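Local coordinates for protein aldehyde dehydrogenase (Trypanosoma brucei, PDB 5MYP) that probably oxidises aldehydes to carboxylic acids with NAD+ as the hydride acceptor, as other members of the aldehyde dehydrogenase family do, at residues R69-V74 against K251-G256; L78-E83 against L133-L138; E245-G250 against I260-V265; S270-L275 against V373-N378; A394-S399 against V423-A428. All blocks are in the same frame, centred on the assembly; numbering follows the deposited sequence.

Contact 1: residues R69-V74 against K251-G256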
# COMPACT_ATOMS: atom_id res chain seq x y z
N ARG A 69 -21.29 23.37 18.17
CA ARG A 69 -22.07 22.15 17.90
C ARG A 69 -22.37 21.94 16.42
O ARG A 69 -22.20 20.84 15.89
CB ARG A 69 -23.39 22.20 18.68
CG ARG A 69 -24.44 21.20 18.21
CD ARG A 69 -25.72 21.35 18.99
NE ARG A 69 -26.81 20.62 18.35
CZ ARG A 69 -27.13 19.34 18.58
NH1 ARG A 69 -26.46 18.61 19.48
NH2 ARG A 69 -28.14 18.79 17.92
N ASP A 70 -22.85 22.99 15.76
CA ASP A 70 -23.18 22.95 14.34
C ASP A 70 -21.96 22.67 13.45
O ASP A 70 -22.08 21.97 12.45
CB ASP A 70 -23.84 24.27 13.90
CG ASP A 70 -25.20 24.50 14.56
OD1 ASP A 70 -25.73 23.59 15.24
OD2 ASP A 70 -25.75 25.61 14.39
N GLU A 71 -20.80 23.22 13.82
CA GLU A 71 -19.55 22.92 13.11
C GLU A 71 -19.20 21.44 13.25
O GLU A 71 -18.83 20.78 12.28
CB GLU A 71 -18.40 23.80 13.61
CG GLU A 71 -17.21 23.85 12.66
CD GLU A 71 -16.16 24.88 13.06
OE1 GLU A 71 -16.53 26.04 13.31
OE2 GLU A 71 -14.97 24.52 13.12
N THR A 72 -19.33 20.92 14.47
CA THR A 72 -19.08 19.50 14.75
C THR A 72 -20.07 18.58 14.02
O THR A 72 -19.69 17.51 13.54
CB THR A 72 -19.12 19.21 16.26
OG1 THR A 72 -18.13 20.01 16.91
CG2 THR A 72 -18.86 17.73 16.57
N VAL A 73 -21.33 19.00 13.93
CA VAL A 73 -22.34 18.25 13.18
C VAL A 73 -21.96 18.14 11.70
O VAL A 73 -22.00 17.06 11.12
CB VAL A 73 -23.77 18.85 13.36
CG1 VAL A 73 -24.76 18.26 12.37
CG2 VAL A 73 -24.26 18.62 14.79
N VAL A 74 -21.58 19.27 11.10
CA VAL A 74 -21.20 19.33 9.69
C VAL A 74 -19.91 18.55 9.41
O VAL A 74 -19.83 17.82 8.42
CB VAL A 74 -21.06 20.81 9.21
CG1 VAL A 74 -20.41 20.91 7.83
CG2 VAL A 74 -22.42 21.49 9.19
N LYS A 251 -10.40 28.06 6.34
CA LYS A 251 -9.43 28.51 7.34
C LYS A 251 -10.05 28.68 8.73
O LYS A 251 -9.40 28.38 9.73
CB LYS A 251 -8.81 29.83 6.88
CG LYS A 251 -7.52 30.21 7.58
CD LYS A 251 -6.44 29.16 7.37
CE LYS A 251 -5.04 29.74 7.47
NZ LYS A 251 -4.01 28.68 7.28
N ILE A 252 -11.29 29.16 8.79
CA ILE A 252 -11.96 29.44 10.07
C ILE A 252 -12.34 28.16 10.84
O ILE A 252 -12.27 28.14 12.07
CB ILE A 252 -13.19 30.38 9.87
CG1 ILE A 252 -12.69 31.82 9.65
CG2 ILE A 252 -14.15 30.34 11.06
CD1 ILE A 252 -13.77 32.80 9.24
N ILE A 253 -12.76 27.12 10.12
CA ILE A 253 -13.13 25.85 10.78
C ILE A 253 -11.96 25.30 11.60
O ILE A 253 -10.82 25.25 11.12
CB ILE A 253 -13.69 24.78 9.80
CG1 ILE A 253 -12.67 24.39 8.72
CG2 ILE A 253 -15.00 25.27 9.17
CD1 ILE A 253 -13.17 23.33 7.77
N ASN A 254 -12.25 24.96 12.85
CA ASN A 254 -11.25 24.47 13.81
C ASN A 254 -10.04 25.41 14.02
O ASN A 254 -8.95 24.96 14.39
CB ASN A 254 -10.80 23.06 13.41
CG ASN A 254 -10.47 22.18 14.59
OD1 ASN A 254 -11.10 22.26 15.65
ND2 ASN A 254 -9.48 21.31 14.42
N ALA A 255 -10.25 26.71 13.80
CA ALA A 255 -9.19 27.72 13.87
C ALA A 255 -7.95 27.36 13.03
O ALA A 255 -6.81 27.49 13.48
CB ALA A 255 -8.81 27.98 15.32
N GLY A 256 -8.20 26.88 11.81
CA GLY A 256 -7.14 26.52 10.86
C GLY A 256 -6.48 25.16 11.05
O GLY A 256 -5.65 24.76 10.23
O HOH W 1 -14.99 28.20 13.30
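Here a buried polar contact, made by the carboxylate of Glu71, joins the first turns of helix 69-95 to the turn around Ile253 and Asn254 that follows helix 240-252, beside the dimer interface. The backbone N of Asn254 donates to Glu71 OE2 over 2.8 Å. This N-H meets the acceptor nearly along the C-O bond, and the bond itself is bent only moderately, at 152°. The same oxygen lies 3.3 Å from Ile253 CA, where the chain first leaves helical geometry, and Ile253 adds its CG2 branch alongside, 4.0 Å from OE2 of Glu71. The second oxygen works through water: one molecule donates to Glu71 OE1 at 2.7 Å and to the carbonyl O of Ile252 at 3.0 Å. An extended side chain, with CG of Glu71 anti to its own N (chi1 -163°), spans the gap between the two backbones. Tyr477 of the second subunit also bonds to OE1, so both oxygens are engaged, which restrains rotation of the carboxylate and would be expected to favour its charged form. The side chain of Asn254 is held separately, by Gln257 O and by Arg65 and Arg67. Glu71 thus holds the turn after the helix directly at Asn254 N and, through a water, at Ile252 O, and that turn opens the Asn-Ala-Gly-Gln-Thr-Cys sequence leading to Cys259, the predicted catalytic cysteine of this aldehyde dehydrogenase.

Contact 2: residues L78-E83 against L133-L138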
# COMPACT_ATOMS: atom_id res chain seq x y z
N LEU A 78 -22.33 14.17 10.80
CA LEU A 78 -22.97 13.83 9.52
C LEU A 78 -22.10 12.96 8.59
O LEU A 78 -22.61 12.00 8.02
CB LEU A 78 -23.47 15.09 8.78
CG LEU A 78 -24.66 15.82 9.40
CD1 LEU A 78 -24.94 17.10 8.62
CD2 LEU A 78 -25.91 14.95 9.46
N PRO A 79 -20.79 13.28 8.44
CA PRO A 79 -19.91 12.38 7.68
C PRO A 79 -19.81 10.96 8.24
O PRO A 79 -19.76 10.01 7.47
CB PRO A 79 -18.55 13.08 7.76
CG PRO A 79 -18.89 14.52 7.84
CD PRO A 79 -20.14 14.58 8.69
N LEU A 80 -19.79 10.82 9.57
CA LEU A 80 -19.80 9.50 10.20
C LEU A 80 -21.10 8.74 9.92
O LEU A 80 -21.05 7.55 9.61
CB LEU A 80 -19.57 9.60 11.72
CG LEU A 80 -18.12 9.87 12.15
CD1 LEU A 80 -18.07 10.11 13.64
CD2 LEU A 80 -17.20 8.72 11.75
N ARG A 81 -22.24 9.42 10.03
CA ARG A 81 -23.54 8.81 9.72
C ARG A 81 -23.59 8.32 8.27
O ARG A 81 -23.99 7.18 8.01
CB ARG A 81 -24.68 9.80 9.97
CG ARG A 81 -26.06 9.18 9.91
CD ARG A 81 -27.14 10.23 10.03
NE ARG A 81 -27.31 10.96 8.78
CZ ARG A 81 -28.04 12.07 8.63
NH1 ARG A 81 -28.68 12.62 9.67
NH2 ARG A 81 -28.13 12.64 7.43
N ASN A 82 -23.15 9.17 7.35
CA ASN A 82 -23.10 8.81 5.92
C ASN A 82 -22.15 7.65 5.65
O ASN A 82 -22.44 6.81 4.80
CB ASN A 82 -22.70 10.03 5.07
CG ASN A 82 -23.74 11.14 5.10
OD1 ASN A 82 -24.91 10.91 5.41
ND2 ASN A 82 -23.31 12.35 4.79
N GLU A 83 -21.02 7.61 6.36
CA GLU A 83 -20.05 6.51 6.23
C GLU A 83 -20.65 5.17 6.64
O GLU A 83 -20.48 4.18 5.94
CB GLU A 83 -18.79 6.79 7.06
CG GLU A 83 -17.63 5.84 6.81
CD GLU A 83 -16.94 6.04 5.47
OE1 GLU A 83 -17.18 7.07 4.80
OE2 GLU A 83 -16.13 5.17 5.10
N LEU A 133 -11.91 11.09 13.05
CA LEU A 133 -10.64 10.49 12.64
C LEU A 133 -10.21 9.28 13.48
O LEU A 133 -9.13 8.73 13.26
CB LEU A 133 -9.54 11.57 12.58
CG LEU A 133 -9.86 12.71 11.61
CD1 LEU A 133 -8.75 13.75 11.63
CD2 LEU A 133 -10.10 12.22 10.19
N ILE A 134 -11.04 8.88 14.45
CA ILE A 134 -10.92 7.57 15.10
C ILE A 134 -12.01 6.60 14.60
O ILE A 134 -11.71 5.45 14.28
CB ILE A 134 -10.86 7.71 16.65
CG1 ILE A 134 -10.23 6.47 17.30
CG2 ILE A 134 -12.23 7.98 17.27
CD1 ILE A 134 -8.72 6.49 17.30
N LEU A 135 -13.26 7.07 14.50
CA LEU A 135 -14.37 6.19 14.08
C LEU A 135 -14.45 5.91 12.58
O LEU A 135 -14.82 4.80 12.19
CB LEU A 135 -15.73 6.73 14.57
CG LEU A 135 -16.03 6.70 16.07
CD1 LEU A 135 -17.50 7.04 16.31
CD2 LEU A 135 -15.70 5.35 16.69
N GLN A 136 -14.12 6.89 11.73
CA GLN A 136 -14.23 6.67 10.28
C GLN A 136 -13.32 5.52 9.79
O GLN A 136 -13.80 4.65 9.07
CB GLN A 136 -14.01 7.97 9.47
CG GLN A 136 -14.32 7.81 7.98
CD GLN A 136 -14.48 9.13 7.25
OE1 GLN A 136 -13.89 10.14 7.61
NE2 GLN A 136 -15.21 9.09 6.15
N PRO A 137 -12.03 5.50 10.20
CA PRO A 137 -11.19 4.33 9.89
C PRO A 137 -11.71 3.02 10.50
O PRO A 137 -11.70 1.99 9.83
CB PRO A 137 -9.82 4.69 10.49
CG PRO A 137 -9.84 6.16 10.64
CD PRO A 137 -11.26 6.54 10.90
N LEU A 138 -12.14 3.07 11.76
CA LEU A 138 -12.67 1.90 12.45
C LEU A 138 -13.85 1.26 11.70
O LEU A 138 -13.88 0.05 11.51
CB LEU A 138 -13.10 2.25 13.88
CG LEU A 138 -13.70 1.13 14.73
CD1 LEU A 138 -12.70 -0.00 14.92
CD2 LEU A 138 -14.18 1.67 16.06
O HOH W 2 -14.30 4.01 6.61
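Leu80 lays its CD2 methyl over the backbone of the neighbouring helix, 3.6 Å from Gln136 N and 3.8 Å from Leu135 CB. Its other methyl turns to the leucine opposite, with CD1 of Leu80 4.1 Å from CD1 of Leu135, and the two side chains cross at about a right angle. One turn further along, the contact becomes polar. Gln136 NE2 donates to Glu83 OE1 over 3.1 Å, with the acceptor almost in the plane of the amide. Seen from the carboxylate the approach is different: the donor stands above its plane, 79° out of it, and the two flat groups are steeply inclined to each other. Gln136 runs out extended, whereas Glu83 bends at its second torsion (chi2 72°), and its side chain crosses the glutamine at about a right angle, with CG of Glu83 4.0 Å from CG of Gln136.

The two segments run nearly parallel, 9° apart. Helix 132-143 is the connection of a beta-alpha-beta crossover between the parallel strands 110-124 and 147-151 of the Rossmann-like coenzyme domain, and helix 69-95 packs along it. Beyond the direct bond, a water donates both to Glu83 OE2 and to Gln136 O, at 2.6 Å from each, giving the pair a second link. Gly446 N also bonds to OE2, tying Glu83 to a loop from late in the chain. Leu135 also touches Val50 of helix 36-52, while Gln136 lies against His445, its side chain about 9 Å from that of Glu223, a predicted active-site residue.

Contact 3: residues E245-G250 against I260-V265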
# COMPACT_ATOMS: atom_id res chain seq x y z
N GLU A 245 -15.09 33.68 0.39
CA GLU A 245 -15.93 32.99 1.37
C GLU A 245 -15.54 31.53 1.54
O GLU A 245 -15.48 31.03 2.67
CB GLU A 245 -17.42 33.12 0.99
CG GLU A 245 -17.99 34.49 1.33
CD GLU A 245 -19.36 34.76 0.71
OE1 GLU A 245 -19.76 34.05 -0.24
OE2 GLU A 245 -20.03 35.70 1.19
N ARG A 246 -15.25 30.85 0.44
CA ARG A 246 -14.85 29.44 0.49
C ARG A 246 -13.47 29.26 1.14
O ARG A 246 -13.31 28.40 2.01
CB ARG A 246 -14.90 28.81 -0.91
CG ARG A 246 -16.34 28.64 -1.38
CD ARG A 246 -16.46 28.21 -2.83
NE ARG A 246 -17.87 28.12 -3.21
CZ ARG A 246 -18.34 27.65 -4.37
NH1 ARG A 246 -17.52 27.21 -5.32
NH2 ARG A 246 -19.65 27.63 -4.59
N ILE A 247 -12.51 30.09 0.74
CA ILE A 247 -11.16 30.06 1.33
C ILE A 247 -11.22 30.37 2.83
O ILE A 247 -10.64 29.64 3.64
CB ILE A 247 -10.19 31.03 0.62
CG1 ILE A 247 -9.92 30.57 -0.82
CG2 ILE A 247 -8.86 31.14 1.38
CD1 ILE A 247 -9.29 31.62 -1.71
N MET A 248 -11.92 31.44 3.19
CA MET A 248 -12.00 31.89 4.58
C MET A 248 -12.73 30.87 5.46
O MET A 248 -12.32 30.64 6.60
CB MET A 248 -12.66 33.27 4.67
CG MET A 248 -12.70 33.90 6.06
SD MET A 248 -11.12 33.96 6.94
CE MET A 248 -10.12 34.90 5.80
N TRP A 249 -13.79 30.26 4.94
CA TRP A 249 -14.49 29.18 5.66
C TRP A 249 -13.53 28.02 5.99
O TRP A 249 -13.47 27.57 7.13
CB TRP A 249 -15.70 28.65 4.87
CG TRP A 249 -16.22 27.36 5.44
CD1 TRP A 249 -16.96 27.20 6.57
CD2 TRP A 249 -15.99 26.05 4.92
NE1 TRP A 249 -17.22 25.86 6.78
CE2 TRP A 249 -16.63 25.14 5.78
CE3 TRP A 249 -15.30 25.55 3.81
CZ2 TRP A 249 -16.61 23.76 5.57
CZ3 TRP A 249 -15.28 24.18 3.59
CH2 TRP A 249 -15.93 23.30 4.46
N GLY A 250 -12.80 27.56 4.98
CA GLY A 250 -11.81 26.48 5.15
C GLY A 250 -10.74 26.78 6.18
O GLY A 250 -10.22 25.86 6.82
N ILE A 260 -6.22 19.56 5.67
CA ILE A 260 -6.57 20.04 4.33
C ILE A 260 -7.03 21.51 4.34
O ILE A 260 -7.67 21.98 3.40
CB ILE A 260 -7.64 19.12 3.68
CG1 ILE A 260 -8.88 18.96 4.57
CG2 ILE A 260 -7.04 17.75 3.37
CD1 ILE A 260 -10.02 18.20 3.93
N ALA A 261 -6.69 22.25 5.40
CA ALA A 261 -6.99 23.68 5.46
C ALA A 261 -6.19 24.40 4.39
O ALA A 261 -5.10 23.95 4.03
CB ALA A 261 -6.66 24.25 6.82
N PRO A 262 -6.72 25.52 3.85
CA PRO A 262 -5.88 26.34 2.99
C PRO A 262 -4.71 26.89 3.80
O PRO A 262 -4.91 27.62 4.76
CB PRO A 262 -6.84 27.45 2.51
CG PRO A 262 -7.95 27.47 3.49
CD PRO A 262 -8.07 26.08 4.04
N ASP A 263 -3.50 26.48 3.44
CA ASP A 263 -2.31 26.83 4.22
C ASP A 263 -1.81 28.20 3.78
O ASP A 263 -1.57 29.05 4.63
CB ASP A 263 -1.22 25.77 4.05
CG ASP A 263 -0.00 26.04 4.92
OD1 ASP A 263 0.85 26.86 4.51
OD2 ASP A 263 0.11 25.44 6.00
N TYR A 264 -1.65 28.38 2.47
CA TYR A 264 -1.27 29.67 1.88
C TYR A 264 -1.92 29.86 0.52
O TYR A 264 -2.42 28.90 -0.08
CB TYR A 264 0.25 29.78 1.76
CG TYR A 264 0.91 28.81 0.80
CD1 TYR A 264 1.23 27.52 1.20
CD2 TYR A 264 1.22 29.19 -0.51
CE1 TYR A 264 1.84 26.62 0.32
CE2 TYR A 264 1.83 28.30 -1.39
CZ TYR A 264 2.14 27.02 -0.97
OH TYR A 264 2.74 26.13 -1.83
N VAL A 265 -1.89 31.10 0.04
CA VAL A 265 -2.48 31.48 -1.25
C VAL A 265 -1.38 31.94 -2.21
O VAL A 265 -0.45 32.65 -1.81
CB VAL A 265 -3.53 32.61 -1.08
CG1 VAL A 265 -4.09 33.05 -2.43
CG2 VAL A 265 -4.66 32.16 -0.16
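Pro262 sets its ring against the last turns of helix 240-252, where Gly250 has no side chain in the way. The ring carbon CD of Pro262 lies 3.5 Å from Gly250 C, and the adjacent CG is 3.5 Å from the carbonyl O of Ile247. Gly250 O faces CD of Pro262 at 3.5 Å and CB of Ala261 at 3.9 Å. The remaining apolar touch comes from Ile247, whose CG2 branch stands 4.3 Å from CG of Pro262. That branch is anti to the residue's backbone N, which puts the methyl near the ring, while the helix backbone supplies the oxygen. The closest backbones, at Gly250 and Ala261, have CA atoms only 5.6 Å apart.

Val230 of strand 229-232 packs on both Ile247 and Pro262 in the next shell, and Leu371 of strand 370-376 lies on Ile247. Lys251 NZ bonds to Pro262 O, holding the main chain after the ring. The contact lies within the beta-alpha-beta unit of strand 229-232, helix 240-252 and strand 264-268, with strand 370-376 packing from outside it. The side chain of Ala261 is about 7 Å from that of Cys259, the predicted catalytic residue. The chemistry here is that of shape and dispersion: the segments are joined by close packing of ring carbons on peptide groups, with Gly250 leaving room for the approach.

Contact 4: residues S270-L275 against V373-N378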
# COMPACT_ATOMS: atom_id res chain seq x y z
N SER A 270 -2.19 40.89 -10.32
CA SER A 270 -3.21 41.93 -10.45
C SER A 270 -4.44 41.75 -9.54
O SER A 270 -5.18 42.71 -9.32
CB SER A 270 -3.67 42.06 -11.91
OG SER A 270 -4.56 41.02 -12.28
N MET A 271 -4.65 40.53 -9.02
CA MET A 271 -5.80 40.22 -8.17
C MET A 271 -5.53 40.27 -6.67
O MET A 271 -6.46 40.03 -5.89
CB MET A 271 -6.34 38.82 -8.53
CG MET A 271 -6.77 38.65 -9.97
SD MET A 271 -8.26 39.61 -10.31
CE MET A 271 -8.09 39.88 -12.07
N GLU A 272 -4.31 40.60 -6.25
CA GLU A 272 -3.93 40.55 -4.83
C GLU A 272 -4.82 41.42 -3.95
O GLU A 272 -5.31 40.96 -2.92
CB GLU A 272 -2.47 40.95 -4.62
CG GLU A 272 -1.93 40.65 -3.22
CD GLU A 272 -0.58 41.31 -2.93
OE1 GLU A 272 0.03 41.92 -3.83
OE2 GLU A 272 -0.12 41.21 -1.78
N SER A 273 -5.04 42.67 -4.36
CA SER A 273 -5.78 43.62 -3.54
C SER A 273 -7.25 43.23 -3.39
O SER A 273 -7.77 43.22 -2.28
CB SER A 273 -5.66 45.05 -4.09
OG SER A 273 -6.29 45.98 -3.23
N VAL A 274 -7.90 42.91 -4.51
CA VAL A 274 -9.32 42.50 -4.48
C VAL A 274 -9.55 41.21 -3.67
O VAL A 274 -10.54 41.12 -2.95
CB VAL A 274 -9.96 42.37 -5.89
CG1 VAL A 274 -10.04 43.73 -6.56
CG2 VAL A 274 -9.24 41.36 -6.78
N LEU A 275 -8.62 40.26 -3.76
CA LEU A 275 -8.72 39.03 -2.98
C LEU A 275 -8.60 39.30 -1.48
O LEU A 275 -9.42 38.83 -0.70
CB LEU A 275 -7.65 38.01 -3.40
CG LEU A 275 -7.59 36.69 -2.62
CD1 LEU A 275 -8.93 35.96 -2.63
CD2 LEU A 275 -6.49 35.80 -3.17
N VAL A 373 -0.12 35.20 1.77
CA VAL A 373 -0.55 35.48 0.40
C VAL A 373 0.69 35.83 -0.42
O VAL A 373 1.35 36.84 -0.17
CB VAL A 373 -1.57 36.64 0.37
CG1 VAL A 373 -1.93 37.02 -1.07
CG2 VAL A 373 -2.83 36.26 1.14
N LEU A 374 0.99 34.97 -1.39
CA LEU A 374 2.09 35.17 -2.33
C LEU A 374 1.50 35.50 -3.70
O LEU A 374 0.34 35.18 -3.96
CB LEU A 374 2.96 33.91 -2.42
CG LEU A 374 3.87 33.60 -1.23
CD1 LEU A 374 3.08 33.13 -0.01
CD2 LEU A 374 4.91 32.56 -1.62
N THR A 375 2.29 36.14 -4.56
CA THR A 375 1.84 36.47 -5.91
C THR A 375 2.61 35.70 -6.97
O THR A 375 3.71 35.22 -6.72
CB THR A 375 1.93 37.98 -6.21
OG1 THR A 375 3.28 38.44 -6.06
CG2 THR A 375 1.02 38.76 -5.27
N TYR A 376 1.99 35.56 -8.14
CA TYR A 376 2.62 34.98 -9.32
C TYR A 376 2.31 35.84 -10.55
O TYR A 376 1.31 36.56 -10.57
CB TYR A 376 2.15 33.53 -9.53
CG TYR A 376 0.82 33.38 -10.26
CD1 TYR A 376 0.76 33.37 -11.65
CD2 TYR A 376 -0.37 33.22 -9.55
CE1 TYR A 376 -0.44 33.23 -12.33
CE2 TYR A 376 -1.58 33.07 -10.22
CZ TYR A 376 -1.61 33.08 -11.60
OH TYR A 376 -2.80 32.93 -12.27
N GLU A 377 3.18 35.76 -11.55
CA GLU A 377 2.94 36.36 -12.87
C GLU A 377 2.69 35.31 -13.96
O GLU A 377 1.83 35.51 -14.82
CB GLU A 377 4.12 37.26 -13.26
CG GLU A 377 4.20 38.53 -12.43
CD GLU A 377 5.32 39.46 -12.89
OE1 GLU A 377 5.49 39.64 -14.11
OE2 GLU A 377 6.02 40.03 -12.02
N ASN A 378 3.44 34.21 -13.92
CA ASN A 378 3.29 33.12 -14.90
C ASN A 378 3.24 31.75 -14.20
O ASN A 378 3.49 31.67 -12.99
CB ASN A 378 4.43 33.17 -15.93
CG ASN A 378 5.80 33.25 -15.30
OD1 ASN A 378 6.21 32.35 -14.56
ND2 ASN A 378 6.53 34.33 -15.58
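The contact belongs to a layer of the alpha/beta catalytic domain in which helix 272-287 lies over the parallel strands 264-268 and 370-376, and Glu272, in the first turn of that helix, meets Thr375 and Val373 of strand 370-376. Glu272 OE1 approaches the CG2 methyl of Thr375 to 3.6 Å, with the carboxylate carbon CD 3.8 Å from the same methyl. Nearer the glutamate's backbone, CG of Glu272 is 4.2 Å from CG1 of Val373. These are van der Waals contacts, one of them between a carboxylate oxygen and a methyl: the aliphatic part of the glutamate runs over the methyls, and its carboxylate end passes across Thr375 at an angle.

Threonine presents carbon here because CG2 is anti to its carbonyl carbon while OG1 sits between the backbone N and the carbonyl carbon (chi1 59°). Strand alternation puts Val373 and Thr375 on the helix-facing side, and Leu374 points to the other, against Ile385 of helix 379-387, so the sheet is sandwiched between helices. One turn after Glu272, Leu275 packs on Val265 and Val267 of the adjacent strand 264-268. Glu272 and Thr375 are partly exposed, so solvent could reach their polar groups, whereas Val373 is buried.

Contact 5: residues A394-S399 against V423-A428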
# COMPACT_ATOMS: atom_id res chain seq x y z
N ALA A 394 -3.84 18.34 0.06
CA ALA A 394 -4.79 18.96 -0.87
C ALA A 394 -4.12 20.08 -1.66
O ALA A 394 -3.14 20.66 -1.22
CB ALA A 394 -5.99 19.50 -0.10
N LEU A 395 -4.65 20.33 -2.85
CA LEU A 395 -4.26 21.48 -3.67
C LEU A 395 -5.54 22.09 -4.22
O LEU A 395 -6.40 21.37 -4.73
CB LEU A 395 -3.33 21.04 -4.80
CG LEU A 395 -2.83 22.12 -5.77
CD1 LEU A 395 -1.42 21.83 -6.25
CD2 LEU A 395 -3.76 22.29 -6.97
N TYR A 396 -5.65 23.40 -4.12
CA TYR A 396 -6.87 24.11 -4.49
C TYR A 396 -6.58 25.12 -5.60
O TYR A 396 -5.58 25.84 -5.52
CB TYR A 396 -7.45 24.81 -3.26
CG TYR A 396 -7.72 23.87 -2.10
CD1 TYR A 396 -8.53 22.76 -2.27
CD2 TYR A 396 -7.17 24.10 -0.84
CE1 TYR A 396 -8.79 21.89 -1.22
CE2 TYR A 396 -7.42 23.24 0.22
CZ TYR A 396 -8.23 22.14 0.02
OH TYR A 396 -8.51 21.28 1.07
N VAL A 397 -7.43 25.15 -6.62
CA VAL A 397 -7.28 26.07 -7.75
C VAL A 397 -8.60 26.78 -7.99
O VAL A 397 -9.61 26.14 -8.25
CB VAL A 397 -6.87 25.33 -9.05
CG1 VAL A 397 -6.64 26.32 -10.19
CG2 VAL A 397 -5.62 24.48 -8.81
N PHE A 398 -8.59 28.11 -7.89
CA PHE A 398 -9.75 28.93 -8.25
C PHE A 398 -9.51 29.54 -9.62
O PHE A 398 -8.57 30.32 -9.80
CB PHE A 398 -10.00 30.00 -7.19
CG PHE A 398 -10.58 29.47 -5.91
CD1 PHE A 398 -9.75 28.94 -4.93
CD2 PHE A 398 -11.95 29.49 -5.69
CE1 PHE A 398 -10.28 28.43 -3.75
CE2 PHE A 398 -12.49 28.99 -4.51
CZ PHE A 398 -11.65 28.46 -3.54
N SER A 399 -10.33 29.14 -10.59
CA SER A 399 -10.19 29.57 -11.98
C SER A 399 -11.43 29.21 -12.81
O SER A 399 -12.10 28.22 -12.52
CB SER A 399 -8.94 28.94 -12.61
OG SER A 399 -8.84 29.22 -14.00
N VAL A 423 -11.58 21.94 1.03
CA VAL A 423 -11.99 21.06 2.15
C VAL A 423 -13.13 20.06 1.82
O VAL A 423 -13.07 18.91 2.25
CB VAL A 423 -12.30 21.86 3.44
CG1 VAL A 423 -12.71 20.95 4.59
CG2 VAL A 423 -11.09 22.70 3.84
N VAL A 424 -14.13 20.50 1.06
CA VAL A 424 -15.39 19.73 0.86
C VAL A 424 -15.23 18.34 0.22
O VAL A 424 -16.09 17.47 0.41
CB VAL A 424 -16.45 20.53 0.06
CG1 VAL A 424 -16.90 21.75 0.85
CG2 VAL A 424 -15.95 20.91 -1.34
N HIS A 425 -14.14 18.13 -0.53
CA HIS A 425 -13.83 16.82 -1.11
C HIS A 425 -13.68 15.69 -0.09
O HIS A 425 -13.91 14.53 -0.43
CB HIS A 425 -12.57 16.89 -1.99
CG HIS A 425 -11.30 17.09 -1.21
ND1 HIS A 425 -11.02 18.24 -0.51
CD2 HIS A 425 -10.22 16.28 -1.05
CE1 HIS A 425 -9.84 18.13 0.07
NE2 HIS A 425 -9.33 16.95 -0.24
N ALA A 426 -13.29 16.02 1.15
CA ALA A 426 -13.16 15.03 2.23
C ALA A 426 -14.47 14.30 2.55
O ALA A 426 -14.44 13.12 2.92
CB ALA A 426 -12.60 15.68 3.48
N GLY A 427 -15.60 14.99 2.40
CA GLY A 427 -16.92 14.39 2.59
C GLY A 427 -17.56 13.78 1.35
O GLY A 427 -18.70 13.33 1.42
N ALA A 428 -16.83 13.77 0.23
CA ALA A 428 -17.37 13.29 -1.04
C ALA A 428 -17.46 11.77 -1.09
O ALA A 428 -16.44 11.08 -1.01
CB ALA A 428 -16.52 13.81 -2.19
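The start of strand 395-398 lies near a short 3-10 turn, 424-427, and the chains come closest at Ala394 and Val423, whose CA atoms are 8.1 Å apart. Val423 precedes the turn with a positive phi of 72°, and its backbone N lies near the strand's tyrosine. The phenol of Tyr396 reaches that N: Val423 N donates to Tyr396 OH over 3.1 Å, a weak bond, bent to 142°. A methyl of the same valine, CG2, lies 4.0 Å from OH of Tyr396. The hydroxyl is gripped more firmly by Ile260 O, which must receive its proton, since a carbonyl has none to give; one oxygen thus both accepts and donates, and ties a third piece of chain to the pair.

His425 comes in from the turn. Its CE1 is 3.6 Å from Tyr396 OH; CE1 lies at the edge of the tyrosine ring and OH at the edge of the imidazole, each near the other's plane, with the two side chains crossing at about a right angle. The first torsion of the histidine (chi1 70°) brings the ring back over its own main chain, from where CE1 also reaches Ala394 CB at 4.1 Å. Met460 of the second subunit packs on His425, while Val423 touches Trp249 of helix 240-252. Segment 423-428 belongs to the linking loop between strand 417-419 of one sheet and strand 440-441 of the other. Ala394 lies about 8 Å from Cys259 and His425 about 9 Å from Glu223, side chain to side chain, so the contact lies near the predicted aldehyde dehydrogenase active site.

From the N terminus, helix 69-95 begins two loops. Contact 2 closes the shorter, at helix 132-143, which packs on the coenzyme-domain sheet, and is nested inside the longer, which contact 1 closes at residues 251-256. Contact 3 crosses contact 1: helix 240-252 serves both. Contacts 4 and 5 follow in series on one sheet, contact 4 closing the loop from helix 272-287 to strand 370-376, contact 5 the short one from strand 395-398 to the loop after strand 417-419. Val265 O meets Leu374 N at 2.8 Å, joining contacts 3 and 4; Ile247 CG1 packs 3.7 Å from Phe398 CE1, joining contacts 3 and 5. N-terminal helices, catalytic-domain sheet and interdomain loop are thereby connected.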